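Local structure of flavodoxin (Streptococcus pneumoniae serotype 4, 5LJL) at residues Ile19-Leu32 with Ile133-Ala145. The protein binds FMN and probably serves as a low-potential electron donor to redox enzymes. Residues are numbered along the deposited sequence; the frame is centred on the assembly and turned at random.
Sequences IADIVADKLRDLGL and IERLEQFAEELAA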
# COMPACT_ATOMS: atom_id res chain seq x y z
N ILE A 19 -1.01 -1.38 -9.96
CA ILE A 19 -0.15 -2.04 -8.97
C ILE A 19 -0.93 -2.58 -7.81
O ILE A 19 -0.67 -3.71 -7.36
CB ILE A 19 0.94 -1.05 -8.54
CG1 ILE A 19 1.97 -0.84 -9.70
CG2 ILE A 19 1.55 -1.37 -7.19
CD1 ILE A 19 2.78 0.45 -9.48
N ALA A 20 -1.86 -1.78 -7.27
CA ALA A 20 -2.75 -2.22 -6.19
C ALA A 20 -3.50 -3.48 -6.64
O ALA A 20 -3.69 -4.46 -5.88
CB ALA A 20 -3.74 -1.10 -5.85
N ASP A 21 -4.02 -3.41 -7.86
CA ASP A 21 -4.77 -4.52 -8.44
C ASP A 21 -3.98 -5.80 -8.64
O ASP A 21 -4.55 -6.90 -8.38
CB ASP A 21 -5.44 -4.05 -9.75
CG ASP A 21 -6.61 -3.11 -9.51
OD1 ASP A 21 -7.26 -3.09 -8.40
OD2 ASP A 21 -6.91 -2.39 -10.51
N ILE A 22 -2.71 -5.69 -9.01
CA ILE A 22 -1.84 -6.84 -9.10
C ILE A 22 -1.70 -7.53 -7.74
O ILE A 22 -1.71 -8.77 -7.65
CB ILE A 22 -0.47 -6.45 -9.69
CG1 ILE A 22 -0.64 -6.06 -11.15
CG2 ILE A 22 0.63 -7.49 -9.48
CD1 ILE A 22 0.43 -5.13 -11.65
N VAL A 23 -1.46 -6.72 -6.70
CA VAL A 23 -1.32 -7.28 -5.36
C VAL A 23 -2.62 -7.94 -4.89
O VAL A 23 -2.58 -9.07 -4.42
CB VAL A 23 -0.88 -6.17 -4.37
CG1 VAL A 23 -0.90 -6.68 -2.95
CG2 VAL A 23 0.52 -5.63 -4.76
N ALA A 24 -3.76 -7.25 -5.09
CA ALA A 24 -5.07 -7.75 -4.73
C ALA A 24 -5.34 -9.08 -5.40
O ALA A 24 -5.84 -9.96 -4.74
CB ALA A 24 -6.16 -6.80 -5.16
N ASP A 25 -5.02 -9.19 -6.69
CA ASP A 25 -5.31 -10.40 -7.46
C ASP A 25 -4.51 -11.59 -6.94
O ASP A 25 -5.08 -12.72 -6.83
CB ASP A 25 -5.15 -10.16 -8.93
CG ASP A 25 -6.27 -9.28 -9.49
OD1 ASP A 25 -7.29 -9.06 -8.78
OD2 ASP A 25 -6.08 -8.86 -10.63
N LYS A 26 -3.24 -11.38 -6.55
CA LYS A 26 -2.46 -12.52 -6.03
C LYS A 26 -3.06 -12.93 -4.66
O LYS A 26 -3.25 -14.11 -4.37
CB LYS A 26 -0.96 -12.22 -6.02
CG LYS A 26 -0.08 -13.27 -5.32
CD LYS A 26 -0.16 -14.62 -5.98
CE LYS A 26 0.53 -14.60 -7.38
NZ LYS A 26 0.61 -15.97 -8.02
N LEU A 27 -3.34 -11.96 -3.79
CA LEU A 27 -3.95 -12.26 -2.49
C LEU A 27 -5.28 -13.03 -2.60
O LEU A 27 -5.51 -13.97 -1.81
CB LEU A 27 -4.08 -11.05 -1.59
CG LEU A 27 -2.81 -10.37 -1.10
CD1 LEU A 27 -3.14 -9.06 -0.32
CD2 LEU A 27 -1.97 -11.29 -0.23
N ARG A 28 -6.11 -12.64 -3.57
CA ARG A 28 -7.36 -13.38 -3.81
C ARG A 28 -7.08 -14.81 -4.27
O ARG A 28 -7.65 -15.74 -3.73
CB ARG A 28 -8.27 -12.65 -4.79
CG ARG A 28 -8.85 -11.38 -4.20
CD ARG A 28 -9.68 -10.62 -5.23
NE ARG A 28 -10.38 -9.48 -4.65
CZ ARG A 28 -10.38 -8.25 -5.14
NH1 ARG A 28 -9.73 -7.94 -6.25
NH2 ARG A 28 -11.06 -7.29 -4.47
N ASP A 29 -6.12 -14.97 -5.16
CA ASP A 29 -5.74 -16.31 -5.66
C ASP A 29 -5.23 -17.18 -4.54
O ASP A 29 -5.32 -18.42 -4.67
CB ASP A 29 -4.67 -16.23 -6.75
CG ASP A 29 -5.22 -15.76 -8.13
OD1 ASP A 29 -6.47 -15.80 -8.33
OD2 ASP A 29 -4.37 -15.42 -8.99
N LEU A 30 -4.63 -16.58 -3.50
CA LEU A 30 -4.16 -17.31 -2.28
C LEU A 30 -5.23 -17.57 -1.23
O LEU A 30 -5.01 -18.18 -0.19
CB LEU A 30 -2.94 -16.61 -1.69
CG LEU A 30 -1.72 -16.53 -2.62
CD1 LEU A 30 -0.60 -15.64 -2.04
CD2 LEU A 30 -1.11 -17.89 -2.96
N GLY A 31 -6.43 -17.13 -1.53
CA GLY A 31 -7.54 -17.39 -0.62
C GLY A 31 -7.93 -16.34 0.35
O GLY A 31 -8.81 -16.58 1.18
N LEU A 32 -7.32 -15.15 0.28
CA LEU A 32 -7.76 -14.07 1.18
C LEU A 32 -9.02 -13.35 0.60
O LEU A 32 -9.25 -13.35 -0.61
CB LEU A 32 -6.64 -13.02 1.43
CG LEU A 32 -5.43 -13.45 2.23
CD1 LEU A 32 -4.46 -14.30 1.42
CD2 LEU A 32 -4.72 -12.21 2.74
N ILE A 133 5.82 -6.82 -11.79
CA ILE A 133 4.72 -7.74 -11.43
C ILE A 133 5.22 -8.90 -10.52
O ILE A 133 4.61 -9.27 -9.49
CB ILE A 133 4.01 -8.27 -12.75
CG1 ILE A 133 3.19 -7.11 -13.36
CG2 ILE A 133 3.09 -9.44 -12.42
CD1 ILE A 133 2.93 -7.31 -14.85
N GLU A 134 6.32 -9.49 -10.91
CA GLU A 134 6.96 -10.55 -10.08
C GLU A 134 7.28 -10.05 -8.65
O GLU A 134 7.01 -10.74 -7.69
CB GLU A 134 8.23 -11.09 -10.76
CG GLU A 134 9.10 -12.08 -10.00
CD GLU A 134 8.39 -13.37 -9.58
OE1 GLU A 134 8.86 -14.02 -8.63
OE2 GLU A 134 7.39 -13.75 -10.16
N ARG A 135 7.86 -8.87 -8.52
CA ARG A 135 8.22 -8.33 -7.22
C ARG A 135 6.94 -8.13 -6.38
O ARG A 135 6.88 -8.41 -5.16
CB ARG A 135 9.03 -7.04 -7.31
CG ARG A 135 10.53 -7.27 -7.57
CD ARG A 135 11.35 -5.96 -7.68
NE ARG A 135 12.78 -6.33 -7.61
CZ ARG A 135 13.53 -6.78 -8.63
NH1 ARG A 135 13.03 -6.84 -9.88
NH2 ARG A 135 14.80 -7.17 -8.42
N LEU A 136 5.92 -7.56 -7.01
CA LEU A 136 4.64 -7.37 -6.33
C LEU A 136 4.02 -8.68 -5.90
O LEU A 136 3.34 -8.80 -4.84
CB LEU A 136 3.67 -6.62 -7.24
CG LEU A 136 4.00 -5.17 -7.51
CD1 LEU A 136 3.30 -4.61 -8.75
CD2 LEU A 136 3.79 -4.26 -6.29
N GLU A 137 4.11 -9.67 -6.78
CA GLU A 137 3.60 -11.02 -6.43
C GLU A 137 4.37 -11.65 -5.25
O GLU A 137 3.73 -12.19 -4.32
CB GLU A 137 3.55 -11.93 -7.65
CG GLU A 137 2.40 -11.54 -8.64
CD GLU A 137 2.42 -12.39 -9.89
OE1 GLU A 137 3.36 -13.18 -10.07
OE2 GLU A 137 1.43 -12.30 -10.63
N GLN A 138 5.68 -11.48 -5.19
CA GLN A 138 6.46 -12.00 -4.08
C GLN A 138 6.11 -11.30 -2.77
O GLN A 138 5.98 -11.95 -1.71
CB GLN A 138 7.94 -11.94 -4.33
CG GLN A 138 8.40 -12.82 -5.49
CD GLN A 138 9.79 -12.43 -5.91
OE1 GLN A 138 10.10 -11.27 -6.15
NE2 GLN A 138 10.65 -13.41 -5.99
N PHE A 139 5.91 -9.97 -2.86
CA PHE A 139 5.37 -9.17 -1.70
C PHE A 139 4.05 -9.74 -1.19
O PHE A 139 3.90 -9.98 -0.00
CB PHE A 139 5.25 -7.72 -2.23
CG PHE A 139 4.50 -6.76 -1.38
CD1 PHE A 139 5.13 -5.95 -0.45
CD2 PHE A 139 3.14 -6.61 -1.56
CE1 PHE A 139 4.40 -5.00 0.26
CE2 PHE A 139 2.43 -5.69 -0.83
CZ PHE A 139 3.07 -4.87 0.08
N ALA A 140 3.05 -9.94 -2.06
CA ALA A 140 1.76 -10.50 -1.65
C ALA A 140 1.91 -11.88 -1.06
O ALA A 140 1.32 -12.21 -0.03
CB ALA A 140 0.82 -10.52 -2.87
N GLU A 141 2.77 -12.71 -1.68
CA GLU A 141 2.94 -14.12 -1.20
C GLU A 141 3.60 -14.15 0.21
O GLU A 141 3.24 -14.99 1.07
CB GLU A 141 3.79 -14.91 -2.21
CG GLU A 141 3.07 -15.17 -3.53
CD GLU A 141 3.93 -15.31 -4.75
OE1 GLU A 141 5.14 -15.54 -4.63
OE2 GLU A 141 3.35 -15.32 -5.89
N GLU A 142 4.53 -13.22 0.49
CA GLU A 142 5.16 -13.12 1.81
C GLU A 142 4.13 -12.65 2.85
O GLU A 142 4.07 -13.20 3.93
CB GLU A 142 6.42 -12.25 1.77
CG GLU A 142 7.07 -12.13 3.14
CD GLU A 142 8.41 -11.47 3.15
OE1 GLU A 142 8.73 -10.82 2.15
OE2 GLU A 142 9.17 -11.72 4.14
N LEU A 143 3.30 -11.65 2.53
CA LEU A 143 2.23 -11.28 3.46
C LEU A 143 1.24 -12.39 3.78
O LEU A 143 0.83 -12.59 4.94
CB LEU A 143 1.47 -10.07 2.87
CG LEU A 143 2.24 -8.75 2.71
CD1 LEU A 143 1.28 -7.69 2.18
CD2 LEU A 143 2.92 -8.29 3.99
N ALA A 144 0.82 -13.09 2.72
CA ALA A 144 -0.02 -14.28 2.88
C ALA A 144 0.67 -15.31 3.80
O ALA A 144 0.03 -15.91 4.67
CB ALA A 144 -0.39 -14.89 1.53
N ALA A 145 1.95 -15.57 3.60
CA ALA A 145 2.65 -16.54 4.43
C ALA A 145 2.56 -16.22 5.97
O ALA A 145 2.56 -17.12 6.81
CB ALA A 145 4.11 -16.65 4.01
O HOH W 1 -1.49 -10.71 -9.55
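On one face of the five-stranded parallel sheet of the flavodoxin fold (strand order 2-1-3-4-5), helix 15-29 packs beside the C-terminal helix 130-146; the axes of their segments 19-29 and 133-145 approach to 8.8 Å and cross at -45°. Leu136 lies across Ile19, Ile22 and Val23 at about right angles: its CD2 meets Ile19 CG2 at 3.8 Å, while its CB faces Ile22 CG2. Val23 divides its branches. CG1, anti to the backbone N (chi1 173°), reaches the edge of the Phe139 ring at CE2, 4.1 Å away, and CG2 turns to Leu136. Toward the sheet, Ile19 and Phe139 touch strands 85-92 and 116-125, and Leu136 touches 116-125. The small Ala140 lets the helices close in, its CB lying 3.8 Å from Lys26 CG and 3.9 Å from Leu27 CD2. Leu30 and Leu32, before and after Gly31 of the Schellman motif, both set CD1 on the methyl of Ala144, Leu30 CD1 lying 3.7 Å from Ala144 CB. On the outer side, Lys26 bends at chi2 and chi3, laying CE against Glu137 CG and bringing NZ within 3.5 Å of Glu141 OE2, a salt bridge. A water donates to Ile22 O (2.7 Å) and weakly to Glu137 OE2. With no direct hydrogen bond between the segments, cohesion rests mainly on aliphatic packing, bordered by charge pairing around Lys26.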